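Local coordinates for insecticidal Delta-Endotoxin Cry8Ea1 (Bacillus Thuringiensis, PDB 3EB7), which kills larvae of the underground pest Holotrichia parallela, probably by binding gut-cell receptors and forming membrane pores, as other three-domain Cry toxins do, at residues 9-14 with 412-417; 185-190 with 468-473; 210-215 with 240-245. All blocks are in the same frame, centred on the assembly; numbering follows the deposited sequence.

Contact 1 (9-14 with 412-417); sequences TAISLV and YSHRLN
Ile11, on helix 2-20, meets Ser413 and His414 at the start of strand 414-422 entirely through its two branches. The CG2 methyl of Ile11 sits 3.5 Å from Ser413 CB and is the closest approach of the helix to the strand side. That methyl reaches out because it lies anti to the backbone N, while CG1 turns beside the N (chi1 -81°) and carries the longer branch toward the imidazole. CD1, at the end of that branch, passes 3.9 Å from Ser413 OG and comes within 4.3 Å of His414 CE1, meeting the ring obliquely. CG2 thus lies against both CB and OG of Ser413, and CD1 passes OG on its way to the imidazole.

The polar part lies wholly on the strand side. His414 ND1 donates to Ser413 OG at 2.9 Å, with the oxygen only 8° out of the ring plane. Ser413 OG in turn bonds to the carbonyl of Pro400, and His414 NE2 bonds to Arg240, so the imidazole is held at both nitrogens. The bonds at ND1 and NE2 would fix the rotation of the ring, and the hydroxyl is satisfied without help from the helix.

Around this pair, Ile11 also touches Pro400 and Glu402, and both Ile11 and His414 pack on Leu213 of helix 198-220. The contact thus joins the N-terminal helical bundle to the second domain. With ND1 donating to Ser413 OG and NE2 bonded to Arg240, the imidazole is probably neutral with its proton on ND1; Ile11 packs on a buried polar pair whose hydrogen bonds are made with other residues.

Contact 2 (185-190 with 468-473); sequences WYRTGL and GHYLGG
Tyr186 and Arg187, neighbours on helix 161-191, take different first torsions and so close on His469 from two directions. Tyr186 has CG anti to its backbone N (chi1 171°), which sends the phenol toward the loop; Arg187 has CG beside the N and then runs extended from CG to NE, bringing NE to the ND1 edge of the same imidazole.

The phenol and the imidazole form a T-shaped pair. The edge of Tyr186 points at the face of His469, with centroids 4.9 Å apart and planes at 73°. CE2 of Tyr186 stands above the rim of the imidazole, 3.5 Å from His469 CE1.

Arg187 comes to the imidazole's edge instead. Its NE donates to His469 ND1 at 3.2 Å, a fairly straight bond (161°) in which NE lies close to the imidazole plane and ND1 close to the guanidinium plane. NH2 is taken by the carbonyl of Glu466, so the guanidinium is held at two points. The same NH2 passes 4.4 Å from Tyr470 CE1, and Tyr470 OH bonds to Asp180 farther back on the helix.

A water links Tyr186 OH and His469 NE2, 2.9 Å from each. With ND1 accepting from arginine, the imidazole is most simply read as neutral with its proton on NE2, and the nearby positive charge would probably support that state. Both ring nitrogens and one face of His469 are thus engaged by helix 161-191, directly or through water, which ties a loop of the third domain to the helical bundle by polar and aromatic contacts together.

Contact 3 (210-215 with 240-245); sequences EMTLSV and REVYTD
Thr212 CG2 fills the close-packed part of this contact, where helix 198-220 faces strand 241-243. With OG1 beside the backbone N (chi1 -58°), CG2 is left anti to that N and faces the strand, where it sits 4.0 Å from Val242 CG1 and 3.9 Å from Arg240 NE. Thr212 and Arg240 run antiparallel, side by side, so the methyl also meets CG of the arginine. Arg240 bends at chi2 (-72°), folding its guanidinium back between helix and strand; one face of that group lies against Val242 CG1, near the rim. Leu213 crosses the arginine at about a right angle, and its CD2 comes 3.6 Å from Arg240 NH2.

Toward Asp245 the two segments draw apart. Glu210 and Asp245 have their carboxylates 6.7 Å from each other (OE2 to OD1) without touching, and Asp245 instead makes a salt bridge to Arg209. On the far side of the strand the partly exposed Glu241 turns away from the helix to bridge Arg272.

The polar ends in the tight part are satisfied by neighbours: Thr212 OG1 bonds to the carbonyl of Arg208, while Arg240 NH2 makes a salt bridge to Asp217. Here, between the helical bundle and the second domain, aliphatic methyls thus pack against an arginine whose charge is probably balanced by that aspartate.

In the fold
Arg240 draws the three contacts together. Its NH2 lies 2.9 Å from His414 NE2 of contact 1, a probable hydrogen bond, and its backbone N lies 2.9 Å from Gly472 O of contact 2, probably another. Contact 3 therefore sits between the others, its centre 10 Å from each, whereas contacts 1 and 2 have centres 18 Å apart and do not touch. Leu213 CD2 packs 3.6 Å from His414 CE1, and Tyr186 CD1 lies 3.6 Å from Met211 CB, so helix 198-220 borders both neighbours. Strands 241-243 and 414-422 are the outer strands of one antiparallel sheet, joined through 427-434. Together the contacts lie where the helical bundle meets both beta domains.

Contact 1 (9-14 with 412-417)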
loop_
_atom_site.group_PDB
_atom_site.type_symbol
_atom_site.label_atom_id
_atom_site.label_comp_id
_atom_site.label_asym_id
_atom_site.label_seq_id
_atom_site.Cartn_x
_atom_site.Cartn_y
_atom_site.Cartn_z
ATOM N N THR A 9 -5.284 7.255 10.883
ATOM C CA THR A 9 -4.042 7.163 11.643
ATOM C C THR A 9 -2.954 6.400 10.901
ATOM O O THR A 9 -1.815 6.863 10.794
ATOM C CB THR A 9 -4.299 6.470 12.993
ATOM O OG1 THR A 9 -5.279 7.235 13.709
ATOM C CG2 THR A 9 -3.007 6.377 13.823
ATOM N N ALA A 10 -3.314 5.223 10.408
ATOM C CA ALA A 10 -2.408 4.336 9.714
ATOM C C ALA A 10 -1.891 4.967 8.423
ATOM O O ALA A 10 -0.705 4.832 8.104
ATOM C CB ALA A 10 -3.111 3.015 9.423
ATOM N N ILE A 11 -2.760 5.654 7.678
ATOM C CA ILE A 11 -2.311 6.298 6.421
ATOM C C ILE A 11 -1.338 7.426 6.702
ATOM O O ILE A 11 -0.337 7.597 5.997
ATOM C CB ILE A 11 -3.490 6.793 5.566
ATOM C CG1 ILE A 11 -4.074 5.617 4.770
ATOM C CG2 ILE A 11 -3.056 7.882 4.624
ATOM C CD1 ILE A 11 -5.374 5.936 4.075
ATOM N N SER A 12 -1.639 8.195 7.749
ATOM C CA SER A 12 -0.815 9.304 8.163
ATOM C C SER A 12 0.585 8.829 8.602
ATOM O O SER A 12 1.618 9.452 8.281
ATOM C CB SER A 12 -1.534 9.999 9.322
ATOM O OG SER A 12 -0.672 10.894 9.991
ATOM N N LEU A 13 0.606 7.731 9.364
ATOM C CA LEU A 13 1.830 7.149 9.864
ATOM C C LEU A 13 2.684 6.647 8.733
ATOM O O LEU A 13 3.866 6.971 8.708
ATOM C CB LEU A 13 1.546 6.037 10.877
ATOM C CG LEU A 13 1.739 6.304 12.373
ATOM C CD1 LEU A 13 1.810 7.784 12.786
ATOM C CD2 LEU A 13 0.640 5.622 13.102
ATOM N N VAL A 14 2.116 5.913 7.765
ATOM C CA VAL A 14 2.955 5.477 6.634
ATOM C C VAL A 14 3.463 6.631 5.781
ATOM O O VAL A 14 4.581 6.590 5.291
ATOM C CB VAL A 14 2.400 4.304 5.754
ATOM C CG1 VAL A 14 1.803 3.220 6.585
ATOM C CG2 VAL A 14 1.457 4.788 4.747
ATOM N N TYR A 412 -3.053 14.251 -0.301
ATOM C CA TYR A 412 -3.810 13.073 -0.664
ATOM C C TYR A 412 -2.922 11.805 -0.663
ATOM O O TYR A 412 -1.749 11.867 -1.018
ATOM C CB TYR A 412 -4.527 13.265 -2.014
ATOM C CG TYR A 412 -3.647 13.536 -3.205
ATOM C CD1 TYR A 412 -3.229 12.484 -4.038
ATOM C CD2 TYR A 412 -3.244 14.860 -3.535
ATOM C CE1 TYR A 412 -2.436 12.718 -5.159
ATOM C CE2 TYR A 412 -2.424 15.104 -4.661
ATOM C CZ TYR A 412 -2.038 14.025 -5.467
ATOM O OH TYR A 412 -1.238 14.241 -6.591
ATOM N N SER A 413 -3.484 10.677 -0.234
ATOM C CA SER A 413 -2.689 9.448 -0.116
ATOM C C SER A 413 -2.816 8.528 -1.334
ATOM O O SER A 413 -1.919 7.723 -1.569
ATOM C CB SER A 413 -3.022 8.700 1.172
ATOM O OG SER A 413 -4.408 8.407 1.257
ATOM N N HIS A 414 -3.899 8.676 -2.107
ATOM C CA HIS A 414 -4.230 7.809 -3.236
ATOM C C HIS A 414 -4.803 8.597 -4.375
ATOM O O HIS A 414 -5.231 9.744 -4.199
ATOM C CB HIS A 414 -5.240 6.706 -2.828
ATOM C CG HIS A 414 -4.685 5.734 -1.838
ATOM N ND1 HIS A 414 -4.462 6.069 -0.512
ATOM C CD2 HIS A 414 -4.250 4.456 -1.986
ATOM C CE1 HIS A 414 -3.944 5.028 0.123
ATOM N NE2 HIS A 414 -3.815 4.033 -0.750
ATOM N N ARG A 415 -4.774 7.975 -5.561
ATOM C CA ARG A 415 -5.329 8.562 -6.785
ATOM C C ARG A 415 -6.227 7.504 -7.411
ATOM O O ARG A 415 -5.975 6.305 -7.201
ATOM C CB ARG A 415 -4.207 8.941 -7.751
ATOM C CG ARG A 415 -3.472 7.736 -8.284
ATOM C CD ARG A 415 -2.532 8.092 -9.369
ATOM N NE ARG A 415 -1.301 8.674 -8.850
ATOM C CZ ARG A 415 -0.371 8.024 -8.156
ATOM N NH1 ARG A 415 -0.488 6.723 -7.904
ATOM N NH2 ARG A 415 0.702 8.678 -7.741
ATOM N N LEU A 416 -7.249 7.929 -8.168
ATOM C CA LEU A 416 -8.142 6.996 -8.869
ATOM C C LEU A 416 -7.350 6.287 -9.969
ATOM O O LEU A 416 -6.657 6.945 -10.766
ATOM C CB LEU A 416 -9.373 7.696 -9.474
ATOM C CG LEU A 416 -10.417 6.783 -10.162
ATOM C CD1 LEU A 416 -11.032 5.844 -9.111
ATOM C CD2 LEU A 416 -11.510 7.616 -10.873
ATOM N N ASN A 417 -7.479 4.961 -10.019
ATOM C CA ASN A 417 -6.753 4.162 -10.966
ATOM C C ASN A 417 -7.661 3.512 -12.012
ATOM O O ASN A 417 -7.302 3.428 -13.185
ATOM C CB ASN A 417 -5.941 3.087 -10.212
ATOM C CG ASN A 417 -5.110 2.178 -11.142
ATOM O OD1 ASN A 417 -4.717 2.559 -12.242
ATOM N ND2 ASN A 417 -4.868 0.984 -10.700
#

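Contact 2 (185-190 with 468-473)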
loop_
_atom_site.group_PDB
_atom_site.type_symbol
_atom_site.label_atom_id
_atom_site.label_comp_id
_atom_site.label_asym_id
_atom_site.label_seq_id
_atom_site.Cartn_x
_atom_site.Cartn_y
_atom_site.Cartn_z
ATOM N N TRP A 185 -1.687 -13.626 9.482
ATOM C CA TRP A 185 -2.966 -13.253 10.088
ATOM C C TRP A 185 -3.790 -12.333 9.230
ATOM O O TRP A 185 -5.008 -12.396 9.292
ATOM C CB TRP A 185 -2.765 -12.722 11.501
ATOM C CG TRP A 185 -2.270 -13.866 12.368
ATOM C CD1 TRP A 185 -0.986 -14.079 12.772
ATOM C CD2 TRP A 185 -3.032 -14.983 12.849
ATOM N NE1 TRP A 185 -0.901 -15.232 13.520
ATOM C CE2 TRP A 185 -2.136 -15.819 13.577
ATOM C CE3 TRP A 185 -4.380 -15.365 12.748
ATOM C CZ2 TRP A 185 -2.548 -17.016 14.224
ATOM C CZ3 TRP A 185 -4.800 -16.591 13.397
ATOM C CH2 TRP A 185 -3.878 -17.380 14.121
ATOM N N TYR A 186 -3.144 -11.543 8.364
ATOM C CA TYR A 186 -3.890 -10.847 7.309
ATOM C C TYR A 186 -4.611 -11.855 6.398
ATOM O O TYR A 186 -5.793 -11.688 6.134
ATOM C CB TYR A 186 -2.994 -9.914 6.470
ATOM C CG TYR A 186 -3.721 -9.369 5.251
ATOM C CD1 TYR A 186 -4.414 -8.135 5.304
ATOM C CD2 TYR A 186 -3.713 -10.081 4.038
ATOM C CE1 TYR A 186 -5.111 -7.635 4.155
ATOM C CE2 TYR A 186 -4.383 -9.610 2.913
ATOM C CZ TYR A 186 -5.089 -8.391 2.967
ATOM O OH TYR A 186 -5.716 -7.936 1.805
ATOM N N ARG A 187 -3.902 -12.897 5.933
ATOM C CA ARG A 187 -4.502 -13.929 5.077
ATOM C C ARG A 187 -5.619 -14.701 5.774
ATOM O O ARG A 187 -6.687 -14.847 5.227
ATOM C CB ARG A 187 -3.420 -14.879 4.500
ATOM C CG ARG A 187 -2.459 -14.153 3.484
ATOM C CD ARG A 187 -1.260 -15.014 3.086
ATOM N NE ARG A 187 -0.475 -14.425 1.996
ATOM C CZ ARG A 187 0.727 -14.865 1.616
ATOM N NH1 ARG A 187 1.299 -15.873 2.252
ATOM N NH2 ARG A 187 1.381 -14.250 0.646
ATOM N N THR A 188 -5.360 -15.221 6.966
ATOM C CA THR A 188 -6.376 -15.895 7.789
ATOM C C THR A 188 -7.591 -14.977 8.037
ATOM O O THR A 188 -8.721 -15.377 7.803
ATOM C CB THR A 188 -5.762 -16.342 9.138
ATOM O OG1 THR A 188 -4.602 -17.151 8.880
ATOM C CG2 THR A 188 -6.767 -17.135 9.978
ATOM N N GLY A 189 -7.362 -13.742 8.481
ATOM C CA GLY A 189 -8.463 -12.809 8.681
ATOM C C GLY A 189 -9.360 -12.661 7.477
ATOM O O GLY A 189 -10.591 -12.720 7.571
ATOM N N LEU A 190 -8.747 -12.483 6.318
ATOM C CA LEU A 190 -9.492 -12.270 5.090
ATOM C C LEU A 190 -10.206 -13.570 4.682
ATOM O O LEU A 190 -11.360 -13.541 4.255
ATOM C CB LEU A 190 -8.523 -11.781 4.004
ATOM C CG LEU A 190 -9.073 -11.346 2.655
ATOM C CD1 LEU A 190 -9.963 -10.071 2.793
ATOM C CD2 LEU A 190 -7.918 -11.124 1.645
ATOM N N GLY A 468 2.897 -10.637 -3.323
ATOM C CA GLY A 468 3.031 -9.212 -3.112
ATOM C C GLY A 468 2.487 -8.707 -1.792
ATOM O O GLY A 468 2.716 -7.561 -1.452
ATOM N N HIS A 469 1.806 -9.553 -1.015
ATOM C CA HIS A 469 1.484 -9.189 0.373
ATOM C C HIS A 469 2.708 -8.838 1.167
ATOM O O HIS A 469 2.623 -8.043 2.083
ATOM C CB HIS A 469 0.726 -10.266 1.127
ATOM C CG HIS A 469 -0.685 -10.453 0.677
ATOM N ND1 HIS A 469 -1.414 -11.573 1.000
ATOM C CD2 HIS A 469 -1.501 -9.667 -0.062
ATOM C CE1 HIS A 469 -2.625 -11.468 0.480
ATOM N NE2 HIS A 469 -2.698 -10.324 -0.176
ATOM N N TYR A 470 3.839 -9.421 0.808
ATOM C CA TYR A 470 5.133 -9.048 1.385
ATOM C C TYR A 470 5.808 -7.822 0.743
ATOM O O TYR A 470 6.703 -7.232 1.358
ATOM C CB TYR A 470 6.109 -10.228 1.287
ATOM C CG TYR A 470 5.899 -11.301 2.339
ATOM C CD1 TYR A 470 5.168 -12.456 2.047
ATOM C CD2 TYR A 470 6.414 -11.137 3.638
ATOM C CE1 TYR A 470 4.958 -13.454 3.009
ATOM C CE2 TYR A 470 6.200 -12.115 4.617
ATOM C CZ TYR A 470 5.476 -13.264 4.297
ATOM O OH TYR A 470 5.291 -14.229 5.260
ATOM N N LEU A 471 5.399 -7.438 -0.479
ATOM C CA LEU A 471 6.227 -6.521 -1.320
ATOM C C LEU A 471 5.593 -5.133 -1.515
ATOM O O LEU A 471 6.241 -4.203 -1.963
ATOM C CB LEU A 471 6.527 -7.182 -2.688
ATOM C CG LEU A 471 6.883 -8.687 -2.638
ATOM C CD1 LEU A 471 6.966 -9.324 -4.032
ATOM C CD2 LEU A 471 8.195 -8.957 -1.874
ATOM N N GLY A 472 4.309 -5.016 -1.185
ATOM C CA GLY A 472 3.567 -3.779 -1.352
ATOM C C GLY A 472 3.007 -3.660 -2.744
ATOM O O GLY A 472 2.617 -2.562 -3.159
ATOM N N GLY A 473 2.948 -4.796 -3.444
ATOM C CA GLY A 473 2.537 -4.864 -4.864
ATOM C C GLY A 473 2.959 -6.186 -5.515
ATOM O O GLY A 473 3.659 -6.959 -4.914
HETATM O O HOH W 1 -4.989 -8.653 -0.898
#

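Contact 3 (210-215 with 240-245)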
loop_
_atom_site.group_PDB
_atom_site.type_symbol
_atom_site.label_atom_id
_atom_site.label_comp_id
_atom_site.label_asym_id
_atom_site.label_seq_id
_atom_site.Cartn_x
_atom_site.Cartn_y
_atom_site.Cartn_z
ATOM N N GLU A 210 -8.936 -2.130 4.234
ATOM C CA GLU A 210 -8.536 -1.502 5.482
ATOM C C GLU A 210 -7.258 -2.069 6.046
ATOM O O GLU A 210 -6.452 -1.318 6.551
ATOM C CB GLU A 210 -9.655 -1.579 6.528
ATOM C CG GLU A 210 -10.811 -0.615 6.222
ATOM C CD GLU A 210 -11.712 -0.357 7.456
ATOM O OE1 GLU A 210 -11.258 -0.576 8.638
ATOM O OE2 GLU A 210 -12.864 0.083 7.223
ATOM N N MET A 211 -7.090 -3.389 5.966
ATOM C CA MET A 211 -5.897 -4.039 6.520
ATOM C C MET A 211 -4.669 -3.968 5.636
ATOM O O MET A 211 -3.561 -4.081 6.121
ATOM C CB MET A 211 -6.185 -5.501 6.924
ATOM C CG MET A 211 -7.314 -5.639 7.965
ATOM S SD MET A 211 -7.040 -4.622 9.451
ATOM C CE MET A 211 -6.006 -5.768 10.369
ATOM N N THR A 212 -4.855 -3.788 4.336
ATOM C CA THR A 212 -3.748 -3.441 3.481
ATOM C C THR A 212 -3.186 -2.100 3.956
ATOM O O THR A 212 -1.971 -1.966 4.122
ATOM C CB THR A 212 -4.214 -3.292 2.039
ATOM O OG1 THR A 212 -4.817 -4.522 1.612
ATOM C CG2 THR A 212 -3.024 -2.921 1.092
ATOM N N LEU A 213 -4.080 -1.116 4.141
ATOM C CA LEU A 213 -3.733 0.206 4.652
ATOM C C LEU A 213 -3.148 0.186 6.066
ATOM O O LEU A 213 -2.163 0.849 6.312
ATOM C CB LEU A 213 -4.967 1.143 4.641
ATOM C CG LEU A 213 -5.568 1.458 3.296
ATOM C CD1 LEU A 213 -6.932 2.033 3.468
ATOM C CD2 LEU A 213 -4.642 2.372 2.479
ATOM N N SER A 214 -3.761 -0.575 6.975
ATOM C CA SER A 214 -3.399 -0.560 8.413
ATOM C C SER A 214 -2.325 -1.554 8.854
ATOM O O SER A 214 -1.847 -1.486 9.997
ATOM C CB SER A 214 -4.642 -0.823 9.291
ATOM O OG SER A 214 -5.713 0.051 8.947
ATOM N N VAL A 215 -1.996 -2.514 7.996
ATOM C CA VAL A 215 -1.145 -3.597 8.421
ATOM C C VAL A 215 -0.095 -3.802 7.354
ATOM O O VAL A 215 1.059 -3.555 7.599
ATOM C CB VAL A 215 -1.926 -4.932 8.730
ATOM C CG1 VAL A 215 -0.906 -6.099 9.021
ATOM C CG2 VAL A 215 -2.815 -4.777 9.923
ATOM N N ARG A 240 0.541 -1.718 -5.049
ATOM C CA ARG A 240 -0.771 -2.389 -4.937
ATOM C C ARG A 240 -1.933 -1.432 -5.179
ATOM O O ARG A 240 -1.874 -0.247 -4.807
ATOM C CB ARG A 240 -0.929 -3.050 -3.562
ATOM C CG ARG A 240 -1.468 -2.132 -2.433
ATOM C CD ARG A 240 -0.491 -1.071 -1.930
ATOM N NE ARG A 240 -1.077 -0.169 -0.916
ATOM C CZ ARG A 240 -1.887 0.863 -1.187
ATOM N NH1 ARG A 240 -2.242 1.138 -2.453
ATOM N NH2 ARG A 240 -2.356 1.628 -0.190
ATOM N N GLU A 241 -2.986 -1.963 -5.796
ATOM C CA GLU A 241 -4.271 -1.282 -5.936
ATOM C C GLU A 241 -5.146 -1.666 -4.751
ATOM O O GLU A 241 -5.181 -2.850 -4.386
ATOM C CB GLU A 241 -4.996 -1.834 -7.152
ATOM C CG GLU A 241 -4.893 -1.025 -8.407
ATOM C CD GLU A 241 -5.674 -1.704 -9.538
ATOM O OE1 GLU A 241 -5.707 -2.976 -9.565
ATOM O OE2 GLU A 241 -6.282 -0.969 -10.361
ATOM N N VAL A 242 -5.883 -0.690 -4.209
ATOM C CA VAL A 242 -6.949 -0.934 -3.223
ATOM C C VAL A 242 -8.283 -0.551 -3.861
ATOM O O VAL A 242 -8.340 0.287 -4.763
ATOM C CB VAL A 242 -6.751 -0.152 -1.876
ATOM C CG1 VAL A 242 -5.496 -0.666 -1.096
ATOM C CG2 VAL A 242 -6.663 1.364 -2.103
ATOM N N TYR A 243 -9.356 -1.198 -3.421
ATOM C CA TYR A 243 -10.662 -0.930 -3.964
ATOM C C TYR A 243 -11.577 -0.364 -2.892
ATOM O O TYR A 243 -11.671 -0.940 -1.795
ATOM C CB TYR A 243 -11.250 -2.204 -4.531
ATOM C CG TYR A 243 -10.485 -2.764 -5.709
ATOM C CD1 TYR A 243 -9.251 -3.440 -5.538
ATOM C CD2 TYR A 243 -10.996 -2.652 -6.987
ATOM C CE1 TYR A 243 -8.553 -3.986 -6.660
ATOM C CE2 TYR A 243 -10.298 -3.197 -8.105
ATOM C CZ TYR A 243 -9.108 -3.853 -7.927
ATOM O OH TYR A 243 -8.489 -4.370 -9.027
ATOM N N THR A 244 -12.248 0.755 -3.205
ATOM C CA THR A 244 -13.239 1.333 -2.278
ATOM C C THR A 244 -14.526 0.519 -2.294
ATOM O O THR A 244 -14.688 -0.353 -3.145
ATOM C CB THR A 244 -13.515 2.863 -2.537
ATOM O OG1 THR A 244 -13.719 3.096 -3.928
ATOM C CG2 THR A 244 -12.340 3.704 -2.057
ATOM N N ASP A 245 -15.464 0.796 -1.370
ATOM C CA ASP A 245 -16.703 0.002 -1.330
ATOM C C ASP A 245 -17.507 0.229 -2.628
ATOM O O ASP A 245 -17.441 1.286 -3.221
ATOM C CB ASP A 245 -17.559 0.308 -0.091
ATOM C CG ASP A 245 -16.966 -0.224 1.248
ATOM O OD1 ASP A 245 -15.946 -0.961 1.330
ATOM O OD2 ASP A 245 -17.560 0.138 2.286
#